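Local coordinates for SH2 domain-containing protein 3C (Homo sapiens, PDB 3T6G) that acts as an adapter in integrin-mediated adhesion and cell migration, its C-terminal Cdc25-homology domain held in a closed, exchange-incompetent conformation that is required for binding BCAR1, at residues Met142-Met145 with Phe146-Ala149; Ala50-Leu53 with Ala54-Thr58; Gly69-Lys72 with Glu73-Thr76. The protein carries 2 engineered substitutions. One frame throughout, in Å; residues are numbered along the deposited sequence.

Contact 1 (Met142-Met145 with Phe146-Ala149); sequences MGNM and FSFA
Two i to i+4 backbone bonds, from Phe-148 N to Asn-144 O (3.2 Å) and from Ala-149 N to Met-145 O (3.1 Å), start helix 145-155 just after Gly-143, with its positive phi, has carried the chain out of helix 121-140. The side chain of Asn-144 folds forward onto this first turn. Its CG stands anti to the backbone N (chi1 174°), which brings the amide alongside the N-H groups of the first turn. There OD1 lies 3.1 Å from Phe-146 N in a weak, strongly bent bond (124° at the hydrogen). The same oxygen sits 3.4 Å from Ser-147 N, a straighter but long and likewise weak bond. Asn-144 is thus the N-cap of the helix, one carbonyl oxygen shared between two amides. The other branch of the amide, ND2, passes 3.6 Å from Ser-147 CB. Asp-61 of helix 50-64 is the second-shell anchor: its OD2 is hydrogen-bonded to both Asn-144 ND2 and Ser-147 OG, which fixes the amide with its oxygen on the capping side, and the nearby helix start would probably favour the carboxylate's negative charge. An alanine in place of Asn-144 would probably leave the N-H groups of Phe-146 and Ser-147 without their cap and Asp-61 short of a donor. Beyond the cap, the Met-145 chain bends at both chi2 and chi3, and its SD approaches the Phe-148 ring obliquely, 5.4 Å from the centroid and 49° off the normal, as a Met-aromatic contact. Met-145 CE also reaches within 4.4 Å of Phe-148 CB. Met-145 O meets this ring at its edge. Both side chains lie against helix 175-193, while the ring of Phe-146 leads away from the cap to stack on Phe-206.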
# COMPACT_ATOMS: atom_id res chain seq x y z
N MET A 142 -1.95 -1.14 18.18
CA MET A 142 -1.46 -2.11 17.21
C MET A 142 -0.32 -1.63 16.30
O MET A 142 0.34 -2.46 15.67
CB MET A 142 -2.61 -2.58 16.32
CG MET A 142 -3.68 -3.35 17.06
SD MET A 142 -2.98 -4.21 18.48
CE MET A 142 -2.39 -5.67 17.66
N GLY A 143 -0.10 -0.32 16.20
CA GLY A 143 0.85 0.23 15.24
C GLY A 143 0.69 -0.39 13.86
O GLY A 143 1.65 -0.80 13.23
N ASN A 144 -0.56 -0.49 13.41
CA ASN A 144 -0.90 -1.06 12.11
C ASN A 144 -1.41 0.05 11.18
O ASN A 144 -2.61 0.32 11.17
CB ASN A 144 -1.96 -2.17 12.29
CG ASN A 144 -2.46 -2.70 10.97
OD1 ASN A 144 -1.92 -2.33 9.92
ND2 ASN A 144 -3.49 -3.55 10.99
N MET A 145 -0.51 0.69 10.43
CA MET A 145 -0.87 1.82 9.56
C MET A 145 -1.77 1.39 8.41
O MET A 145 -2.51 2.19 7.86
CB MET A 145 0.36 2.50 8.96
CG MET A 145 1.36 3.09 9.93
SD MET A 145 0.63 4.18 11.17
CE MET A 145 -0.18 2.99 12.24
N PHE A 146 -1.69 0.13 8.04
CA PHE A 146 -2.47 -0.35 6.90
C PHE A 146 -3.97 -0.23 7.18
O PHE A 146 -4.67 0.56 6.54
CB PHE A 146 -2.05 -1.79 6.53
CG PHE A 146 -2.91 -2.43 5.45
CD1 PHE A 146 -2.67 -2.22 4.13
CD2 PHE A 146 -3.95 -3.26 5.79
CE1 PHE A 146 -3.44 -2.81 3.16
CE2 PHE A 146 -4.72 -3.86 4.82
CZ PHE A 146 -4.48 -3.63 3.51
N SER A 147 -4.47 -1.00 8.14
CA SER A 147 -5.90 -0.94 8.49
C SER A 147 -6.35 0.35 9.18
O SER A 147 -7.49 0.78 9.02
CB SER A 147 -6.34 -2.18 9.28
OG SER A 147 -6.67 -3.22 8.36
N PHE A 148 -5.45 0.98 9.92
CA PHE A 148 -5.69 2.34 10.37
C PHE A 148 -6.19 3.21 9.22
O PHE A 148 -7.21 3.88 9.33
CB PHE A 148 -4.42 2.93 10.95
CG PHE A 148 -4.48 4.42 11.12
CD1 PHE A 148 -5.38 4.99 12.03
CD2 PHE A 148 -3.64 5.26 10.38
CE1 PHE A 148 -5.45 6.36 12.19
CE2 PHE A 148 -3.70 6.66 10.54
CZ PHE A 148 -4.61 7.21 11.45
N ALA A 149 -5.49 3.18 8.09
CA ALA A 149 -5.83 4.03 6.95
C ALA A 149 -7.03 3.49 6.20
O ALA A 149 -7.77 4.24 5.58
CB ALA A 149 -4.63 4.18 6.00

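Contact 2 (Ala50-Leu53 with Ala54-Thr58); sequences ARTL and ARHVT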
# COMPACT_ATOMS: atom_id res chain seq x y z
N ALA A 50 -13.35 -2.27 20.58
CA ALA A 50 -12.52 -1.83 19.46
C ALA A 50 -11.13 -2.44 19.48
O ALA A 50 -10.56 -2.72 18.43
CB ALA A 50 -12.41 -0.34 19.45
N ARG A 51 -10.58 -2.65 20.68
CA ARG A 51 -9.23 -3.17 20.81
C ARG A 51 -9.10 -4.60 20.27
O ARG A 51 -8.19 -4.88 19.49
CB ARG A 51 -8.73 -3.08 22.25
CG ARG A 51 -7.33 -3.66 22.42
CD ARG A 51 -6.65 -3.12 23.67
NE ARG A 51 -6.52 -1.67 23.66
CZ ARG A 51 -6.31 -0.92 24.74
NH1 ARG A 51 -6.20 -1.49 25.93
NH2 ARG A 51 -6.22 0.40 24.64
N THR A 52 -10.02 -5.49 20.63
CA THR A 52 -9.96 -6.84 20.09
C THR A 52 -10.34 -6.86 18.58
O THR A 52 -9.87 -7.70 17.83
CB THR A 52 -10.74 -7.89 20.97
OG1 THR A 52 -12.03 -8.19 20.41
CG2 THR A 52 -10.92 -7.36 22.37
N LEU A 53 -11.17 -5.93 18.14
CA LEU A 53 -11.40 -5.79 16.72
C LEU A 53 -10.05 -5.53 16.07
O LEU A 53 -9.72 -6.11 15.04
CB LEU A 53 -12.33 -4.61 16.45
CG LEU A 53 -13.81 -4.96 16.49
CD1 LEU A 53 -14.55 -4.04 15.56
CD2 LEU A 53 -14.05 -6.44 16.12
N ALA A 54 -9.26 -4.67 16.70
CA ALA A 54 -7.99 -4.21 16.15
C ALA A 54 -7.00 -5.35 16.12
O ALA A 54 -6.31 -5.54 15.12
CB ALA A 54 -7.43 -3.05 16.97
N ARG A 55 -6.92 -6.10 17.21
CA ARG A 55 -6.00 -7.21 17.27
C ARG A 55 -6.33 -8.20 16.17
O ARG A 55 -5.44 -8.73 15.51
CB ARG A 55 -6.06 -7.89 18.63
CG ARG A 55 -5.13 -7.29 19.66
CD ARG A 55 -5.05 -8.20 20.89
NE ARG A 55 -4.79 -7.44 22.11
CZ ARG A 55 -5.72 -7.11 23.00
NH1 ARG A 55 -6.98 -7.48 22.82
NH2 ARG A 55 -5.38 -6.41 24.08
N HIS A 56 -7.61 -8.43 15.95
CA HIS A 56 -8.00 -9.40 14.94
C HIS A 56 -7.59 -9.02 13.51
O HIS A 56 -7.07 -9.88 12.80
CB HIS A 56 -9.48 -9.71 15.03
CG HIS A 56 -9.80 -10.68 16.13
ND1 HIS A 56 -9.54 -10.40 17.45
CD2 HIS A 56 -10.29 -11.94 16.10
CE1 HIS A 56 -9.88 -11.44 18.19
NE2 HIS A 56 -10.35 -12.38 17.39
N VAL A 57 -7.82 -7.76 13.09
CA VAL A 57 -7.51 -7.36 11.72
C VAL A 57 -6.03 -7.31 11.48
O VAL A 57 -5.59 -7.54 10.38
CB VAL A 57 -7.93 -5.93 11.36
CG1 VAL A 57 -8.82 -5.92 10.13
CG2 VAL A 57 -8.50 -5.23 12.54
N THR A 58 -5.30 -6.88 12.51
CA THR A 58 -3.87 -6.76 12.42
C THR A 58 -3.30 -8.13 12.11
O THR A 58 -2.39 -8.24 11.28
CB THR A 58 -3.28 -6.28 13.72
OG1 THR A 58 -3.67 -4.92 13.94
CG2 THR A 58 -1.76 -6.34 13.66
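Thr-52 O is gripped twice by His-56, by the backbone N at 3.0 Å and by the ring ND1 at 2.7 Å, the two donors arriving from opposite faces of the carbonyl plane. The imidazole reaches back one turn because its CG lies beside the backbone N (chi1 -79°); the oxygen sits near the ring edge but 29° out of the ring plane. Next to it, Arg-51 CG lies over one face of the Arg-55 guanidinium, 3.5 Å above its plane and off toward the rim, and Thr-52 CG2 meets the edge of the same group, 4.0 Å from NH1. The two guanidinium planes are nearly perpendicular, and Arg-51 NE turns off to a salt bridge with Glu-137. One turn on, Thr-58 OG1 donates to Ala-54 O at 3.0 Å. Farther out, the face of helix 50-64 that carries Ala-50 and Ala-54 packs on helix 121-140, and Phe-267 meets the His-56 ring edge-to-face. His-56 NE2 is bonded to Arg-270 N. With ND1 donating a hydrogen bond to Thr-52 O and NE2 accepting one from the Arg-270 amide, the geometry is consistent with a neutral, ND1-protonated histidine.

Contact 3 (Gly69-Lys72 with Glu73-Thr76); sequences GVTK and EMQT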
# COMPACT_ATOMS: atom_id res chain seq x y z
N GLY A 69 3.46 -15.59 9.55
CA GLY A 69 3.11 -16.85 8.90
C GLY A 69 3.97 -17.14 7.68
O GLY A 69 3.53 -17.82 6.74
N VAL A 70 5.20 -16.62 7.67
CA VAL A 70 6.09 -16.82 6.51
C VAL A 70 7.06 -17.98 6.70
O VAL A 70 8.00 -17.88 7.47
CB VAL A 70 6.95 -15.57 6.21
CG1 VAL A 70 7.77 -15.81 4.98
CG2 VAL A 70 6.07 -14.33 6.03
N THR A 71 6.85 -19.07 5.97
CA THR A 71 7.80 -20.19 5.99
C THR A 71 9.08 -19.92 5.17
O THR A 71 9.14 -18.98 4.37
CB THR A 71 7.16 -21.44 5.43
OG1 THR A 71 6.79 -21.19 4.06
CG2 THR A 71 5.90 -21.82 6.24
N LYS A 72 10.10 -20.74 5.35
CA LYS A 72 11.30 -20.60 4.51
C LYS A 72 10.98 -21.01 3.09
O LYS A 72 11.55 -20.47 2.14
CB LYS A 72 12.49 -21.39 5.05
CG LYS A 72 13.15 -20.71 6.25
CD LYS A 72 12.11 -20.33 7.33
CE LYS A 72 12.64 -19.33 8.36
NZ LYS A 72 12.70 -17.92 7.86
N GLU A 73 10.05 -21.93 2.92
CA GLU A 73 9.66 -22.29 1.57
C GLU A 73 8.94 -21.13 0.88
O GLU A 73 9.05 -20.98 -0.33
CB GLU A 73 8.87 -23.58 1.53
CG GLU A 73 9.67 -24.79 1.98
CD GLU A 73 9.66 -24.99 3.49
OE1 GLU A 73 8.99 -24.23 4.24
OE2 GLU A 73 10.32 -25.93 3.95
N MET A 74 8.20 -20.32 1.64
CA MET A 74 7.56 -19.13 1.08
C MET A 74 8.64 -18.14 0.65
O MET A 74 8.57 -17.56 -0.44
CB MET A 74 6.60 -18.48 2.09
CG MET A 74 5.32 -19.29 2.38
SD MET A 74 4.40 -18.72 3.84
CE MET A 74 4.11 -16.98 3.41
N GLN A 75 9.65 -17.97 1.50
CA GLN A 75 10.76 -17.07 1.24
C GLN A 75 11.56 -17.42 -0.02
O GLN A 75 12.04 -16.55 -0.76
CB GLN A 75 11.69 -17.06 2.46
CG GLN A 75 11.17 -16.17 3.60
CD GLN A 75 11.87 -16.42 4.93
OE1 GLN A 75 12.58 -17.41 5.09
NE2 GLN A 75 11.65 -15.53 5.90
N THR A 76 11.71 -18.71 -0.27
CA THR A 76 12.51 -19.15 -1.38
C THR A 76 11.77 -18.81 -2.65
O THR A 76 12.37 -18.39 -3.64
CB THR A 76 12.79 -20.68 -1.28
OG1 THR A 76 13.70 -20.93 -0.21
CG2 THR A 76 13.38 -21.20 -2.57
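A methionine sulfur stands where a capping box usually has an oxygen: Thr-71 N points at Met-74 SD, 3.3 Å away, in a weak N-H to sulfur bond. Met-74 adopts two conformers, so this half of the pair is doubtful beyond the conformer described. The return bond is ordinary, from Met-74 N to Thr-71 OG1 at 2.9 Å. The hydroxyl reaches that amide because OG1 stands between the backbone N and the carbonyl carbon of Thr-71 (chi1 62°). Beside the cap, Val-70 CG1 packs 3.7 Å from Gln-75 CG, the two side chains crossing at about a right angle. Lys-72 and Gln-75 instead run side by side in the same direction, the lysine bent at chi2 and chi4 until NZ donates to Gln-75 OE1 at 2.8 Å. That bond comes in from the flank of the amide, at 107° to its C=O. Gln-75 NE2 has a weak bond of its own to Arg-81 O. In the first turn itself, Lys-72 O accepts from both Thr-76 N (3.0 Å) and Thr-76 OG1 (3.2 Å), on opposite faces of its plane. Taken together, these bonds describe a threonine N-cap that, in this conformer, fits a capping box, at the start of the surface helix 72-78.

How the contacts relate
Contacts 1 and 2 adjoin, their centres 10 Å apart. Met-142, in the loop between helices 121-140 and 145-155, lies on helix 50-64, with its CG 3.8 Å from Ala-54 CB and its CE 3.8 Å from Arg-55 CG. A probable hydrogen bond between Asn-144 ND2 and Thr-58 OG1 (3.3 Å) ties the cap of contact 1 to contact 2. Contact 3 stands apart at the surface, its centre 24 Å from that of contact 1 and 25 Å from that of contact 2, with nearest atoms about 14 and 10 Å away. All three belong to the Cdc25-homology domain; the first two lie in its interior, where the loop and cap of helix 145-155 pack on helix 50-64.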